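PDB 4B4O: epimerase family protein SDR39U1 from Homo sapiens, which is a putative NADP-dependent oxidoreductase of the short-chain dehydrogenase/reductase family, with NADPH bound in this crystal. Local coordinates for residues A[59-64]-A[72-77]; A[68-73]-A[129-134]; A[109-114]-A[134-139]. The protein carries 3 engineered substitutions. One frame throughout, in Å; residues are numbered along the deposited sequence. Where two conformers were deposited one is given.

Interaction 1 of 3, residues A[59-64]-A[72-77]; sequences AGENIL and ETFQKE. With NDP (NADPH dihydro-nicotinamide-adenine-dinucleotide phosphate), chain I.
Glu61 and Glu77 mark the closest backbone approach, their CA atoms 6.5 Å apart, where the irregular loop 59-64 passes the beginning of helix 72-95. Phe74 reaches from that helix with CG anti to its backbone N (chi1 180°), which carries the ring edge up to two loop carbonyls. Asn62 O lies near the ring plane, 3.2 Å from Phe74 CZ, and Ile63 O borders the same atom; Ile63 O also accepts a hydrogen bond from Arg257. Glu61 brings its CG to 3.7 Å from Phe74 CE1, its carboxylate turned 78° from the ring. This is the loop after strand 54-57 of the Rossmann sheet, and it lines one side of the NADPH. A bend at chi2 swings the Glu61 carboxylate toward the adenine, where OE1 accepts from N6A of the cofactor over 3.1 Å, almost straight at 175°. The other oxygen, OE2, forms a salt bridge with Arg68; a further pairing of Arg68 with the NADP-binding residue Glu77, modelled in two conformers, is doubtful in detail. An arginine so close to both acids would probably ease the repulsion between them. Gly60 N gives a weak bond to O4B of the adenine ribose (3.3 Å), and a CB on Gly60 would run into O3D of the nicotinamide ribose. Asn62 ND2 reaches pyrophosphate O1A in another weak bond of 3.4 Å, while its OD1 accepts from the backbone N of Asn65.

Interaction 2 of 3, residues A[68-73]-A[129-134]; sequences RRWNET and FDFFSN
Just behind Phe131 and Phe132, the two rings that receive Trp70, Ser133 OG accepts two backbone amides, Phe129 N at 3.1 Å and Asp130 N at 2.9 Å. In return Ser133 N donates to Asp130 OD1 over 2.7 Å, meeting the oxygen nearly end-on. Asp130 is thus the N-cap of helix 131-143, and with Ser133 it makes a capping box that fixes the first turn, from which both phenylalanines project. Across the contact there is no polar bond; an aromatic cluster does the work. Trp70 sits at the centre of an inverse gamma turn, closed by Asn71 N to Arg69 O. Its CG lies anti to the backbone N (chi1 -170°), sending the indole outward to the phenylalanines. The benzene edge of the indole meets the face of Phe131 in a T-shaped stack, planes 87° apart and centroids 5.3 Å apart. Trp70 CZ2 comes down on that face toward the rim, 3.7 Å from Phe131 CE2. The neighbouring CH2 of Trp70 touches Phe132 CZ at 3.6 Å, but here the rings are inclined at 44°. Phe131 in turn sets its CD2 over the middle of the Phe132 ring, so each of the three rings touches the other two. Replacing Trp70 by an alanine would probably open a gap beside both phenylalanines and strip the Phe131 face of its edge-on partner. Around the cluster, Trp70 also meets Phe74, Gln75 and Val78 of helix 72-95, while Arg257 of helix 255-262 touches both Trp70 and Phe132, so the cluster lies where the starts of helices 72-95 and 131-143 meet helix 255-262.

Interaction 3 of 3, residues A[109-114]-A[134-139]; sequences VAYYQP and NLVTKW. With NDP (NADPH dihydro-nicotinamide-adenine-dinucleotide phosphate), chain I.
Tyr111 and Val136 carry most of this contact, with Thr137 at its margin. They join two successive elements of the Rossmann fold: the turn leaving strand 102-108, which makes a short 3-10 segment at 109-111, and helix 131-143, which follows some twenty residues on. The backbones come closest at these same two residues, 5.9 Å between the CA atoms of Tyr111 and Val136. Val136 has CG1 anti to its backbone N (chi1 172°), and this places the methyl against the root of the tyrosine, 3.8 Å from Tyr111 CD1 and 3.9 Å from Tyr111 CB. The two side chains cross at about a right angle. One helical step further, Thr137 OG1 lies 3.7 Å from Tyr111 CE1. The hydroxyl finds its polar partner in the carbonyl of Gly127, a residue whose backbone is also bonded to that of Tyr111, so the intervening loop is tied to both sides of the contact. The Tyr111 ring further makes a cation-pi contact with Arg156, while Val136 is backed by Thr107 of strand 102-108. From the next turn of the helix, Trp139 turns toward the NADPH and sets its ring edge against the nicotinamide ribose, with CZ2 3.3 Å from O3D and CH2 3.4 Å from O2D.

Interaction 1 is a surface contact, whereas interactions 2 and 3 are partly buried; none lies deep in the core. Helix 72-95 serves interactions 1 and 2, and helix 131-143 serves interactions 2 and 3, making the aromatic contact the middle member of the series. Arg68, from the 68-73 segment, carries the charge that connects interaction 2 to Glu61 of interaction 1. On its other side, Phe129 and Ser133 pack against the turn of interaction 3. The chemistry shifts accordingly: a carboxylate at the adenine and loop carbonyls at a ring edge, an aromatic cluster at the starts of two helices, then a methyl-to-tyrosine contact near the sheet. Interactions 1 and 3 do not touch, yet both reach the NADPH.

Interaction 1 of 3, residues A[59-64]-A[72-77]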
loop_
_atom_site.group_PDB
_atom_site.type_symbol
_atom_site.label_atom_id
_atom_site.label_comp_id
_atom_site.label_asym_id
_atom_site.label_seq_id
_atom_site.Cartn_x
_atom_site.Cartn_y
_atom_site.Cartn_z
ATOM N N ALA A 59 6.592 0.343 6.927
ATOM C CA ALA A 59 6.215 0.168 8.322
ATOM C C ALA A 59 4.914 0.912 8.645
ATOM O O ALA A 59 4.745 2.052 8.264
ATOM C CB ALA A 59 7.341 0.640 9.238
ATOM N N GLY A 60 4.014 0.255 9.375
ATOM C CA GLY A 60 2.788 0.893 9.837
ATOM C C GLY A 60 1.888 -0.039 10.638
ATOM O O GLY A 60 1.689 -1.193 10.267
ATOM N N GLU A 61 1.368 0.458 11.754
ATOM C CA GLU A 61 0.321 -0.242 12.470
ATOM C C GLU A 61 -0.828 -0.488 11.486
ATOM O O GLU A 61 -1.251 0.427 10.779
ATOM C CB GLU A 61 -0.156 0.595 13.650
ATOM C CG GLU A 61 -1.294 -0.021 14.446
ATOM C CD GLU A 61 -0.868 -1.128 15.396
ATOM O OE1 GLU A 61 0.346 -1.395 15.547
ATOM O OE2 GLU A 61 -1.781 -1.725 15.991
ATOM N N ASN A 62 -1.353 -1.710 11.485
ATOM C CA ASN A 62 -2.424 -2.079 10.570
ATOM C C ASN A 62 -3.748 -1.339 10.812
ATOM O O ASN A 62 -4.331 -1.417 11.897
ATOM C CB ASN A 62 -2.705 -3.580 10.641
ATOM C CG ASN A 62 -3.508 -4.053 9.448
ATOM O OD1 ASN A 62 -4.722 -4.184 9.515
ATOM N ND2 ASN A 62 -2.823 -4.224 8.308
ATOM N N ILE A 63 -4.209 -0.631 9.792
ATOM C CA ILE A 63 -5.353 0.255 9.930
ATOM C C ILE A 63 -6.672 -0.513 9.953
ATOM O O ILE A 63 -7.515 -0.272 10.819
ATOM C CB ILE A 63 -5.375 1.279 8.776
ATOM C CG1 ILE A 63 -4.167 2.220 8.894
ATOM C CG2 ILE A 63 -6.665 2.086 8.783
ATOM C CD1 ILE A 63 -3.953 3.193 7.745
ATOM N N LEU A 64 -6.858 -1.416 8.987
ATOM C CA LEU A 64 -8.144 -2.123 8.824
ATOM C C LEU A 64 -8.477 -3.072 9.987
ATOM O O LEU A 64 -9.632 -3.341 10.244
ATOM C CB LEU A 64 -8.201 -2.893 7.486
ATOM N N GLU A 72 -8.699 7.272 20.050
ATOM C CA GLU A 72 -7.595 8.210 19.938
ATOM C C GLU A 72 -6.241 7.513 20.084
ATOM O O GLU A 72 -5.285 7.883 19.422
ATOM C CB GLU A 72 -7.743 9.309 21.008
ATOM C CG GLU A 72 -7.067 10.620 20.647
ATOM C CD GLU A 72 -6.674 11.442 21.873
ATOM O OE1 GLU A 72 -7.532 11.687 22.769
ATOM O OE2 GLU A 72 -5.484 11.845 21.926
ATOM N N THR A 73 -6.167 6.521 20.965
ATOM C CA THR A 73 -4.925 5.792 21.203
ATOM C C THR A 73 -4.468 5.091 19.944
ATOM O O THR A 73 -3.279 5.163 19.588
ATOM C CB THR A 73 -5.088 4.735 22.314
ATOM O OG1 THR A 73 -5.445 5.382 23.528
ATOM C CG2 THR A 73 -3.805 3.954 22.548
ATOM N N PHE A 74 -5.410 4.419 19.276
ATOM C CA PHE A 74 -5.129 3.646 18.059
ATOM C C PHE A 74 -4.807 4.574 16.894
ATOM O O PHE A 74 -3.959 4.294 16.050
ATOM C CB PHE A 74 -6.328 2.751 17.718
ATOM C CG PHE A 74 -6.136 1.922 16.483
ATOM C CD1 PHE A 74 -5.045 1.109 16.345
ATOM C CD2 PHE A 74 -7.056 1.952 15.461
ATOM C CE1 PHE A 74 -4.862 0.341 15.196
ATOM C CE2 PHE A 74 -6.884 1.178 14.314
ATOM C CZ PHE A 74 -5.784 0.378 14.173
ATOM N N GLN A 75 -5.539 5.676 16.852
ATOM C CA GLN A 75 -5.275 6.771 15.940
ATOM C C GLN A 75 -3.831 7.252 16.081
ATOM O O GLN A 75 -3.128 7.405 15.099
ATOM C CB GLN A 75 -6.237 7.916 16.266
ATOM C CG GLN A 75 -6.945 8.453 15.056
ATOM C CD GLN A 75 -8.226 9.182 15.379
ATOM O OE1 GLN A 75 -9.038 8.737 16.205
ATOM N NE2 GLN A 75 -8.440 10.305 14.684
ATOM N N LYS A 76 -3.407 7.514 17.319
ATOM C CA LYS A 76 -2.041 7.954 17.580
ATOM C C LYS A 76 -1.024 6.932 17.093
ATOM O O LYS A 76 -0.009 7.323 16.542
ATOM C CB LYS A 76 -1.832 8.293 19.063
ATOM C CG LYS A 76 -2.207 9.741 19.405
ATOM N N GLU A 77 -1.283 5.640 17.297
ATOM C CA GLU A 77 -0.387 4.581 16.796
ATOM C C GLU A 77 -0.373 4.515 15.253
ATOM O O GLU A 77 0.675 4.281 14.658
ATOM C CB GLU A 77 -0.747 3.190 17.394
ATOM C CG GLU A 77 0.049 2.745 18.640
ATOM C CD GLU A 77 -0.807 2.049 19.715
ATOM O OE1 GLU A 77 -1.614 1.167 19.353
ATOM O OE2 GLU A 77 -0.681 2.372 20.923
HETATM P PA NDP I . 1.434 -5.065 7.109
HETATM O O1A NDP I . 0.581 -4.733 8.358
HETATM O O2A NDP I . 1.438 -6.493 6.525
HETATM O O5B NDP I . 3.025 -4.806 7.361
HETATM C C5B NDP I . 3.360 -3.752 8.260
HETATM C C4B NDP I . 4.710 -4.057 8.857
HETATM O O4B NDP I . 5.119 -2.895 9.575
HETATM C C3B NDP I . 4.648 -5.235 9.834
HETATM O O3B NDP I . 5.200 -6.467 9.289
HETATM C C2B NDP I . 5.475 -4.774 11.024
HETATM O O2B NDP I . 6.817 -5.233 10.950
HETATM C C1B NDP I . 5.532 -3.284 10.876
HETATM N N9A NDP I . 4.586 -2.742 11.854
HETATM C C8A NDP I . 3.307 -3.115 12.183
HETATM N N7A NDP I . 2.854 -2.307 13.233
HETATM C C5A NDP I . 3.860 -1.449 13.549
HETATM C C6A NDP I . 4.092 -0.356 14.498
HETATM N N6A NDP I . 3.133 0.049 15.356
HETATM N N1A NDP I . 5.290 0.265 14.493
HETATM C C2A NDP I . 6.267 -0.138 13.630
HETATM N N3A NDP I . 6.125 -1.112 12.708
HETATM C C4A NDP I . 4.978 -1.749 12.638
HETATM O O3 NDP I . 0.930 -3.940 6.061
HETATM P PN NDP I . 1.037 -4.092 4.460
HETATM O O1N NDP I . 2.267 -4.923 4.129
HETATM O O2N NDP I . -0.281 -4.553 3.915
HETATM O O5D NDP I . 1.247 -2.528 3.988
HETATM C C5D NDP I . 2.489 -1.923 4.414
HETATM C C4D NDP I . 2.429 -0.411 4.360
HETATM O O4D NDP I . 1.727 -0.106 3.161
HETATM C C3D NDP I . 1.625 0.248 5.499
HETATM O O3D NDP I . 2.272 1.488 5.929
HETATM C C2D NDP I . 0.238 0.477 4.889
HETATM O O2D NDP I . -0.481 1.654 5.279
HETATM C C1D NDP I . 0.575 0.694 3.437
HETATM N N1N NDP I . -0.537 0.379 2.522
HETATM C C2N NDP I . -1.097 -0.838 2.493
HETATM C C3N NDP I . -2.134 -1.119 1.632
HETATM C C7N NDP I . -2.709 -2.488 1.631
HETATM O O7N NDP I . -2.051 -3.387 2.149
HETATM N N7N NDP I . -3.897 -2.730 1.082
HETATM C C4N NDP I . -2.637 -0.103 0.665
HETATM C C5N NDP I . -1.951 1.179 0.769
HETATM C C6N NDP I . -0.931 1.360 1.686
HETATM P P2B NDP I . 7.552 -5.806 12.319
HETATM O O1X NDP I . 7.930 -4.588 13.134
HETATM O O2X NDP I . 6.525 -6.724 13.048
HETATM O O3X NDP I . 8.746 -6.488 11.605
#

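Interaction 2 of 3, residues A[68-73]-A[129-134]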
loop_
_atom_site.group_PDB
_atom_site.type_symbol
_atom_site.label_atom_id
_atom_site.label_comp_id
_atom_site.label_asym_id
_atom_site.label_seq_id
_atom_site.Cartn_x
_atom_site.Cartn_y
_atom_site.Cartn_z
ATOM N N ARG A 68 -9.293 -3.904 16.694
ATOM C CA ARG A 68 -9.048 -2.676 17.457
ATOM C C ARG A 68 -10.089 -1.610 17.153
ATOM O O ARG A 68 -10.423 -1.368 15.995
ATOM C CB ARG A 68 -7.629 -2.162 17.198
ATOM C CG ARG A 68 -6.591 -3.020 17.908
ATOM C CD ARG A 68 -5.239 -2.334 18.012
ATOM N NE ARG A 68 -5.159 -1.359 19.109
ATOM C CZ ARG A 68 -4.164 -0.475 19.271
ATOM N NH1 ARG A 68 -3.137 -0.422 18.406
ATOM N NH2 ARG A 68 -4.182 0.375 20.303
ATOM N N ARG A 69 -10.622 -1.018 18.215
ATOM C CA ARG A 69 -11.639 0.024 18.117
ATOM C C ARG A 69 -10.929 1.292 17.692
ATOM O O ARG A 69 -9.802 1.534 18.073
ATOM C CB ARG A 69 -12.393 0.221 19.457
ATOM N N TRP A 70 -11.591 2.087 16.877
ATOM C CA TRP A 70 -11.006 3.325 16.403
ATOM C C TRP A 70 -11.052 4.408 17.453
ATOM O O TRP A 70 -11.842 5.347 17.359
ATOM C CB TRP A 70 -11.712 3.793 15.123
ATOM C CG TRP A 70 -10.995 4.927 14.472
ATOM C CD1 TRP A 70 -11.311 6.280 14.519
ATOM C CD2 TRP A 70 -9.764 4.845 13.699
ATOM N NE1 TRP A 70 -10.396 7.013 13.806
ATOM C CE2 TRP A 70 -9.442 6.209 13.294
ATOM C CE3 TRP A 70 -8.933 3.817 13.308
ATOM C CZ2 TRP A 70 -8.341 6.501 12.536
ATOM C CZ3 TRP A 70 -7.819 4.123 12.529
ATOM C CH2 TRP A 70 -7.536 5.435 12.148
ATOM N N ASN A 71 -10.206 4.311 18.464
ATOM C CA ASN A 71 -10.102 5.388 19.462
ATOM C C ASN A 71 -8.875 6.274 19.200
ATOM O O ASN A 71 -8.106 6.045 18.266
ATOM C CB ASN A 71 -10.104 4.829 20.893
ATOM C CG ASN A 71 -8.928 3.911 21.184
ATOM O OD1 ASN A 71 -8.028 3.728 20.378
ATOM N ND2 ASN A 71 -8.932 3.343 22.359
ATOM N N GLU A 72 -8.699 7.272 20.050
ATOM C CA GLU A 72 -7.595 8.210 19.938
ATOM C C GLU A 72 -6.241 7.513 20.084
ATOM O O GLU A 72 -5.285 7.883 19.422
ATOM C CB GLU A 72 -7.743 9.309 21.008
ATOM C CG GLU A 72 -7.067 10.620 20.647
ATOM C CD GLU A 72 -6.674 11.442 21.873
ATOM O OE1 GLU A 72 -7.532 11.687 22.769
ATOM O OE2 GLU A 72 -5.484 11.845 21.926
ATOM N N THR A 73 -6.167 6.521 20.965
ATOM C CA THR A 73 -4.925 5.792 21.203
ATOM C C THR A 73 -4.468 5.091 19.944
ATOM O O THR A 73 -3.279 5.163 19.588
ATOM C CB THR A 73 -5.088 4.735 22.314
ATOM O OG1 THR A 73 -5.445 5.382 23.528
ATOM C CG2 THR A 73 -3.805 3.954 22.548
ATOM N N PHE A 129 -8.603 16.774 3.900
ATOM C CA PHE A 129 -10.072 16.773 4.102
ATOM C C PHE A 129 -10.594 15.736 5.097
ATOM O O PHE A 129 -11.779 15.719 5.400
ATOM C CB PHE A 129 -10.775 16.556 2.759
ATOM C CG PHE A 129 -10.299 15.345 2.046
ATOM C CD1 PHE A 129 -10.810 14.098 2.362
ATOM C CD2 PHE A 129 -9.289 15.442 1.105
ATOM C CE1 PHE A 129 -10.349 12.964 1.720
ATOM C CE2 PHE A 129 -8.826 14.322 0.454
ATOM C CZ PHE A 129 -9.353 13.077 0.756
ATOM N N ASP A 130 -9.726 14.856 5.564
ATOM C CA ASP A 130 -10.096 13.873 6.573
ATOM C C ASP A 130 -8.826 13.320 7.211
ATOM O O ASP A 130 -7.717 13.687 6.835
ATOM C CB ASP A 130 -10.988 12.756 5.989
ATOM C CG ASP A 130 -10.233 11.789 5.047
ATOM O OD1 ASP A 130 -9.004 11.863 4.878
ATOM O OD2 ASP A 130 -10.906 10.936 4.416
ATOM N N PHE A 131 -8.991 12.411 8.147
ATOM C CA PHE A 131 -7.856 11.886 8.861
ATOM C C PHE A 131 -6.810 11.196 7.969
ATOM O O PHE A 131 -5.598 11.408 8.119
ATOM C CB PHE A 131 -8.332 10.903 9.926
ATOM C CG PHE A 131 -7.206 10.219 10.642
ATOM C CD1 PHE A 131 -6.651 10.790 11.763
ATOM C CD2 PHE A 131 -6.702 9.028 10.179
ATOM C CE1 PHE A 131 -5.617 10.175 12.423
ATOM C CE2 PHE A 131 -5.663 8.412 10.826
ATOM C CZ PHE A 131 -5.124 8.985 11.953
ATOM N N PHE A 132 -7.277 10.343 7.064
ATOM C CA PHE A 132 -6.361 9.549 6.234
ATOM C C PHE A 132 -5.669 10.363 5.142
ATOM O O PHE A 132 -4.528 10.091 4.799
ATOM C CB PHE A 132 -7.100 8.352 5.646
ATOM C CG PHE A 132 -7.571 7.399 6.681
ATOM C CD1 PHE A 132 -6.656 6.593 7.357
ATOM C CD2 PHE A 132 -8.906 7.330 7.022
ATOM C CE1 PHE A 132 -7.071 5.734 8.350
ATOM C CE2 PHE A 132 -9.342 6.460 8.017
ATOM C CZ PHE A 132 -8.414 5.667 8.691
ATOM N N SER A 133 -6.358 11.365 4.610
ATOM C CA SER A 133 -5.732 12.268 3.652
ATOM C C SER A 133 -4.660 13.112 4.358
ATOM O O SER A 133 -3.545 13.227 3.856
ATOM C CB SER A 133 -6.782 13.142 2.949
ATOM O OG SER A 133 -7.634 13.794 3.865
ATOM N N ASN A 134 -4.985 13.672 5.526
ATOM C CA ASN A 134 -3.986 14.358 6.340
ATOM C C ASN A 134 -2.826 13.433 6.706
ATOM O O ASN A 134 -1.669 13.855 6.732
ATOM C CB ASN A 134 -4.603 14.952 7.618
ATOM C CG ASN A 134 -5.348 16.262 7.347
ATOM O OD1 ASN A 134 -4.791 17.164 6.714
ATOM N ND2 ASN A 134 -6.608 16.385 7.817
#

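Interaction 3 of 3, residues A[109-114]-A[134-139]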
loop_
_atom_site.group_PDB
_atom_site.type_symbol
_atom_site.label_atom_id
_atom_site.label_comp_id
_atom_site.label_asym_id
_atom_site.label_seq_id
_atom_site.Cartn_x
_atom_site.Cartn_y
_atom_site.Cartn_z
ATOM N N VAL A 109 -4.013 5.903 -1.591
ATOM C CA VAL A 109 -4.903 6.692 -2.430
ATOM C C VAL A 109 -5.895 7.499 -1.600
ATOM O O VAL A 109 -6.612 8.343 -2.141
ATOM C CB VAL A 109 -5.679 5.824 -3.452
ATOM C CG1 VAL A 109 -4.734 5.198 -4.462
ATOM C CG2 VAL A 109 -6.538 4.802 -2.744
ATOM N N ALA A 110 -5.947 7.245 -0.299
ATOM C CA ALA A 110 -6.732 8.069 0.624
ATOM C C ALA A 110 -6.426 9.573 0.488
ATOM O O ALA A 110 -7.218 10.407 0.927
ATOM C CB ALA A 110 -6.475 7.614 2.046
ATOM N N TYR A 111 -5.277 9.911 -0.091
ATOM C CA TYR A 111 -4.934 11.305 -0.399
ATOM C C TYR A 111 -6.018 12.000 -1.238
ATOM O O TYR A 111 -6.262 13.185 -1.075
ATOM C CB TYR A 111 -3.591 11.350 -1.154
ATOM C CG TYR A 111 -3.032 12.740 -1.388
ATOM C CD1 TYR A 111 -2.293 13.384 -0.403
ATOM C CD2 TYR A 111 -3.217 13.388 -2.592
ATOM C CE1 TYR A 111 -1.777 14.645 -0.600
ATOM C CE2 TYR A 111 -2.723 14.655 -2.793
ATOM C CZ TYR A 111 -1.987 15.274 -1.790
ATOM O OH TYR A 111 -1.468 16.535 -1.986
ATOM N N TYR A 112 -6.628 11.254 -2.156
ATOM C CA TYR A 112 -7.605 11.808 -3.092
ATOM C C TYR A 112 -9.032 11.740 -2.527
ATOM O O TYR A 112 -9.457 10.719 -1.997
ATOM C CB TYR A 112 -7.537 11.095 -4.449
ATOM C CG TYR A 112 -6.135 10.956 -4.990
ATOM C CD1 TYR A 112 -5.387 12.064 -5.346
ATOM C CD2 TYR A 112 -5.556 9.702 -5.136
ATOM C CE1 TYR A 112 -4.099 11.926 -5.827
ATOM C CE2 TYR A 112 -4.264 9.552 -5.629
ATOM C CZ TYR A 112 -3.542 10.667 -5.969
ATOM O OH TYR A 112 -2.274 10.503 -6.471
ATOM N N GLN A 113 -9.732 12.858 -2.624
ATOM C CA GLN A 113 -11.056 13.005 -2.070
ATOM C C GLN A 113 -12.017 11.976 -2.696
ATOM O O GLN A 113 -12.238 11.976 -3.896
ATOM C CB GLN A 113 -11.516 14.451 -2.310
ATOM C CG GLN A 113 -12.988 14.792 -2.114
ATOM C CD GLN A 113 -13.462 14.803 -0.665
ATOM O OE1 GLN A 113 -13.206 15.777 0.110
ATOM N NE2 GLN A 113 -14.232 13.754 -0.301
ATOM N N PRO A 114 -12.595 11.095 -1.869
ATOM C CA PRO A 114 -13.590 10.174 -2.404
ATOM C C PRO A 114 -14.745 10.916 -3.041
ATOM O O PRO A 114 -15.169 11.956 -2.539
ATOM C CB PRO A 114 -14.067 9.421 -1.168
ATOM C CG PRO A 114 -12.923 9.494 -0.223
ATOM C CD PRO A 114 -12.375 10.877 -0.426
ATOM N N ASN A 134 -4.985 13.672 5.526
ATOM C CA ASN A 134 -3.986 14.358 6.340
ATOM C C ASN A 134 -2.826 13.433 6.706
ATOM O O ASN A 134 -1.669 13.855 6.732
ATOM C CB ASN A 134 -4.603 14.952 7.618
ATOM C CG ASN A 134 -5.348 16.262 7.347
ATOM O OD1 ASN A 134 -4.791 17.164 6.714
ATOM N ND2 ASN A 134 -6.608 16.385 7.817
ATOM N N LEU A 135 -3.131 12.176 7.000
ATOM C CA LEU A 135 -2.070 11.215 7.285
ATOM C C LEU A 135 -1.078 11.178 6.111
ATOM O O LEU A 135 0.103 11.361 6.296
ATOM C CB LEU A 135 -2.649 9.809 7.576
ATOM C CG LEU A 135 -1.674 8.614 7.716
ATOM C CD1 LEU A 135 -0.895 8.602 9.020
ATOM C CD2 LEU A 135 -2.418 7.301 7.541
ATOM N N VAL A 136 -1.576 10.971 4.907
ATOM C CA VAL A 136 -0.709 10.814 3.754
ATOM C C VAL A 136 0.155 12.053 3.601
ATOM O O VAL A 136 1.340 11.937 3.343
ATOM C CB VAL A 136 -1.496 10.445 2.455
ATOM C CG1 VAL A 136 -0.588 10.469 1.237
ATOM C CG2 VAL A 136 -2.166 9.067 2.589
ATOM N N THR A 137 -0.411 13.245 3.779
ATOM C CA THR A 137 0.392 14.490 3.655
ATOM C C THR A 137 1.580 14.482 4.617
ATOM O O THR A 137 2.717 14.678 4.222
ATOM C CB THR A 137 -0.461 15.783 3.868
ATOM O OG1 THR A 137 -1.455 15.877 2.850
ATOM C CG2 THR A 137 0.390 17.043 3.821
ATOM N N LYS A 138 1.300 14.224 5.879
ATOM C CA LYS A 138 2.326 14.247 6.937
ATOM C C LYS A 138 3.346 13.131 6.743
ATOM O O LYS A 138 4.531 13.307 6.955
ATOM C CB LYS A 138 1.681 14.116 8.326
ATOM C CG LYS A 138 0.910 15.341 8.773
ATOM C CD LYS A 138 -0.157 14.940 9.778
ATOM C CE LYS A 138 -0.633 16.119 10.624
ATOM N NZ LYS A 138 -2.014 15.864 11.123
ATOM N N TRP A 139 2.838 11.994 6.320
ATOM C CA TRP A 139 3.634 10.815 6.034
ATOM C C TRP A 139 4.631 11.086 4.933
ATOM O O TRP A 139 5.810 10.786 5.064
ATOM C CB TRP A 139 2.666 9.722 5.613
ATOM C CG TRP A 139 3.112 8.293 5.672
ATOM C CD1 TRP A 139 4.362 7.779 5.973
ATOM C CD2 TRP A 139 2.283 7.136 5.372
ATOM N NE1 TRP A 139 4.349 6.405 5.888
ATOM C CE2 TRP A 139 3.125 5.967 5.530
ATOM C CE3 TRP A 139 0.971 6.966 5.002
ATOM C CZ2 TRP A 139 2.652 4.700 5.316
ATOM C CZ3 TRP A 139 0.507 5.672 4.790
ATOM C CH2 TRP A 139 1.328 4.569 4.953
HETATM P PA NDP I . 1.434 -5.065 7.109
HETATM O O1A NDP I . 0.581 -4.733 8.358
HETATM O O2A NDP I . 1.438 -6.493 6.525
HETATM O O5B NDP I . 3.025 -4.806 7.361
HETATM C C5B NDP I . 3.360 -3.752 8.260
HETATM C C4B NDP I . 4.710 -4.057 8.857
HETATM O O4B NDP I . 5.119 -2.895 9.575
HETATM C C3B NDP I . 4.648 -5.235 9.834
HETATM O O3B NDP I . 5.200 -6.467 9.289
HETATM C C2B NDP I . 5.475 -4.774 11.024
HETATM O O2B NDP I . 6.817 -5.233 10.950
HETATM C C1B NDP I . 5.532 -3.284 10.876
HETATM N N9A NDP I . 4.586 -2.742 11.854
HETATM C C8A NDP I . 3.307 -3.115 12.183
HETATM N N7A NDP I . 2.854 -2.307 13.233
HETATM C C5A NDP I . 3.860 -1.449 13.549
HETATM C C6A NDP I . 4.092 -0.356 14.498
HETATM N N6A NDP I . 3.133 0.049 15.356
HETATM N N1A NDP I . 5.290 0.265 14.493
HETATM C C2A NDP I . 6.267 -0.138 13.630
HETATM N N3A NDP I . 6.125 -1.112 12.708
HETATM C C4A NDP I . 4.978 -1.749 12.638
HETATM O O3 NDP I . 0.930 -3.940 6.061
HETATM P PN NDP I . 1.037 -4.092 4.460
HETATM O O1N NDP I . 2.267 -4.923 4.129
HETATM O O2N NDP I . -0.281 -4.553 3.915
HETATM O O5D NDP I . 1.247 -2.528 3.988
HETATM C C5D NDP I . 2.489 -1.923 4.414
HETATM C C4D NDP I . 2.429 -0.411 4.360
HETATM O O4D NDP I . 1.727 -0.106 3.161
HETATM C C3D NDP I . 1.625 0.248 5.499
HETATM O O3D NDP I . 2.272 1.488 5.929
HETATM C C2D NDP I . 0.238 0.477 4.889
HETATM O O2D NDP I . -0.481 1.654 5.279
HETATM C C1D NDP I . 0.575 0.694 3.437
HETATM N N1N NDP I . -0.537 0.379 2.522
HETATM C C2N NDP I . -1.097 -0.838 2.493
HETATM C C3N NDP I . -2.134 -1.119 1.632
HETATM C C7N NDP I . -2.709 -2.488 1.631
HETATM O O7N NDP I . -2.051 -3.387 2.149
HETATM N N7N NDP I . -3.897 -2.730 1.082
HETATM C C4N NDP I . -2.637 -0.103 0.665
HETATM C C5N NDP I . -1.951 1.179 0.769
HETATM C C6N NDP I . -0.931 1.360 1.686
HETATM P P2B NDP I . 7.552 -5.806 12.319
HETATM O O1X NDP I . 7.930 -4.588 13.134
HETATM O O2X NDP I . 6.525 -6.724 13.048
HETATM O O3X NDP I . 8.746 -6.488 11.605
#